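PDB 6WCI: cysteine desulfurase from Stenotrophomonas maltophilia, which probably removes sulfur from L-cysteine to give L-alanine, using pyridoxal 5'-phosphate and passing the sulfur to a carrier. Local coordinates for residues Ser356-Gly361 with Phe392-Thr397. Numbering follows the deposited sequence.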
loop_
_atom_site.group_PDB
_atom_site.type_symbol
_atom_site.label_atom_id
_atom_site.label_comp_id
_atom_site.label_asym_id
_atom_site.label_seq_id
_atom_site.Cartn_x
_atom_site.Cartn_y
_atom_site.Cartn_z
ATOM N N SER B 356 25.200 -8.157 -13.205
ATOM C CA SER B 356 25.986 -7.400 -12.244
ATOM C C SER B 356 27.462 -7.641 -12.547
ATOM O O SER B 356 27.872 -8.788 -12.741
ATOM C CB SER B 356 25.660 -7.820 -10.808
ATOM O OG SER B 356 24.336 -7.450 -10.435
ATOM N N PHE B 357 28.255 -6.572 -12.592
ATOM C CA PHE B 357 29.640 -6.708 -13.034
ATOM C C PHE B 357 30.538 -5.709 -12.320
ATOM O O PHE B 357 30.080 -4.702 -11.771
ATOM C CB PHE B 357 29.774 -6.530 -14.554
ATOM C CG PHE B 357 29.430 -5.141 -15.036
ATOM C CD1 PHE B 357 28.121 -4.799 -15.322
ATOM C CD2 PHE B 357 30.416 -4.183 -15.205
ATOM C CE1 PHE B 357 27.800 -3.524 -15.763
ATOM C CE2 PHE B 357 30.100 -2.909 -15.640
ATOM C CZ PHE B 357 28.791 -2.580 -15.921
ATOM N N LEU B 358 31.833 -6.013 -12.341
ATOM C CA LEU B 358 32.877 -5.130 -11.853
ATOM C C LEU B 358 33.930 -4.980 -12.940
ATOM O O LEU B 358 34.021 -5.800 -13.858
ATOM C CB LEU B 358 33.532 -5.666 -10.572
ATOM C CG LEU B 358 32.776 -5.538 -9.250
ATOM C CD1 LEU B 358 33.642 -6.070 -8.131
ATOM C CD2 LEU B 358 32.414 -4.090 -8.994
ATOM N N ILE B 359 34.730 -3.924 -12.834
ATOM C CA ILE B 359 35.864 -3.715 -13.731
ATOM C C ILE B 359 37.072 -3.306 -12.898
ATOM O O ILE B 359 36.952 -2.500 -11.968
ATOM C CB ILE B 359 35.550 -2.659 -14.815
ATOM C CG1 ILE B 359 34.318 -3.077 -15.627
ATOM C CG2 ILE B 359 36.735 -2.479 -15.742
ATOM C CD1 ILE B 359 33.798 -2.020 -16.568
ATOM N N ASP B 360 38.234 -3.877 -13.227
ATOM C CA ASP B 360 39.473 -3.558 -12.525
ATOM C C ASP B 360 39.836 -2.088 -12.693
ATOM O O ASP B 360 39.935 -1.581 -13.815
ATOM C CB ASP B 360 40.618 -4.429 -13.048
ATOM C CG ASP B 360 40.844 -5.670 -12.209
ATOM O OD1 ASP B 360 40.586 -5.628 -10.985
ATOM O OD2 ASP B 360 41.293 -6.688 -12.778
ATOM N N GLY B 361 40.068 -1.410 -11.570
ATOM C CA GLY B 361 40.404 -0.003 -11.586
ATOM C C GLY B 361 39.215 0.930 -11.578
ATOM O O GLY B 361 39.408 2.149 -11.491
ATOM N N PHE B 392 30.885 -12.800 -2.070
ATOM C CA PHE B 392 31.806 -12.510 -3.162
ATOM C C PHE B 392 32.971 -11.628 -2.731
ATOM O O PHE B 392 33.982 -11.567 -3.440
ATOM C CB PHE B 392 31.048 -11.881 -4.336
ATOM C CG PHE B 392 30.313 -12.887 -5.173
ATOM C CD1 PHE B 392 31.000 -13.696 -6.063
ATOM C CD2 PHE B 392 28.945 -13.043 -5.055
ATOM C CE1 PHE B 392 30.333 -14.635 -6.827
ATOM C CE2 PHE B 392 28.269 -13.980 -5.820
ATOM C CZ PHE B 392 28.968 -14.781 -6.702
ATOM N N GLY B 393 32.873 -10.979 -1.574
ATOM C CA GLY B 393 33.948 -10.131 -1.103
ATOM C C GLY B 393 34.086 -8.816 -1.830
ATOM O O GLY B 393 35.179 -8.245 -1.851
ATOM N N VAL B 394 33.010 -8.305 -2.427
ATOM C CA VAL B 394 33.051 -7.042 -3.151
ATOM C C VAL B 394 32.088 -6.076 -2.480
ATOM O O VAL B 394 31.022 -6.475 -2.004
ATOM C CB VAL B 394 32.718 -7.228 -4.647
ATOM C CG1 VAL B 394 33.637 -8.271 -5.261
ATOM C CG2 VAL B 394 31.255 -7.617 -4.839
ATOM N N ALA B 395 32.475 -4.805 -2.418
ATOM C CA ALA B 395 31.661 -3.826 -1.712
ATOM C C ALA B 395 30.493 -3.332 -2.546
ATOM O O ALA B 395 29.561 -2.740 -1.992
ATOM C CB ALA B 395 32.520 -2.636 -1.276
ATOM N N ALA B 396 30.523 -3.557 -3.856
ATOM C CA ALA B 396 29.481 -3.071 -4.747
ATOM C C ALA B 396 29.664 -3.726 -6.106
ATOM O O ALA B 396 30.706 -4.317 -6.393
ATOM C CB ALA B 396 29.518 -1.544 -4.878
ATOM N N THR B 397 28.623 -3.630 -6.927
ATOM C CA THR B 397 28.692 -4.006 -8.328
ATOM C C THR B 397 27.921 -2.975 -9.132
ATOM O O THR B 397 27.112 -2.215 -8.593
ATOM C CB THR B 397 28.102 -5.397 -8.613
ATOM O OG1 THR B 397 26.687 -5.376 -8.376
ATOM C CG2 THR B 397 28.756 -6.468 -7.745
#
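Thr-397 OG1 lies 3.6 Å from Ser-356 CB and makes its own hydrogen bond to His-383 NE2. The two hydroxyls, 3.8 Å apart from Ser-356 OG to Thr-397 OG1, are not hydrogen-bonded; Ser-356 OG bonds to the carbonyl O of Val-196. This is where strand 397-401 begins beside its antiparallel neighbour 354-359, in the smaller mixed sheet of a class-V, fold-type I PLP enzyme; Phe-357 and Cys-398, just past the segment, share a backbone hydrogen bond. With chi1 at 67°, Thr-397 OG1 is flanked by both the backbone N and C of its own residue and lies against Ser-356 CB. Phe-357 takes part through its backbone, its O being 3.8 Å from Thr-397 CA, while its CB points away from 392-397 and the side chain touches Leu-367 of helix 364-373. Leu-358 then reaches over the connection that follows helix 386-392, beyond which Gly-393 leaves helical geometry with positive phi. With chi2 at -177°, its CD1 is extended anti to CA and touches Val-394 CG1 at 3.6 Å, the two side chains passing alongside each other, pointed opposite ways. The other branch is packed tightly against the incoming backbone: Leu-358 CD2 is 3.8 Å from Thr-397 CA and just 3.1 Å from the carbonyl O of Ala-396.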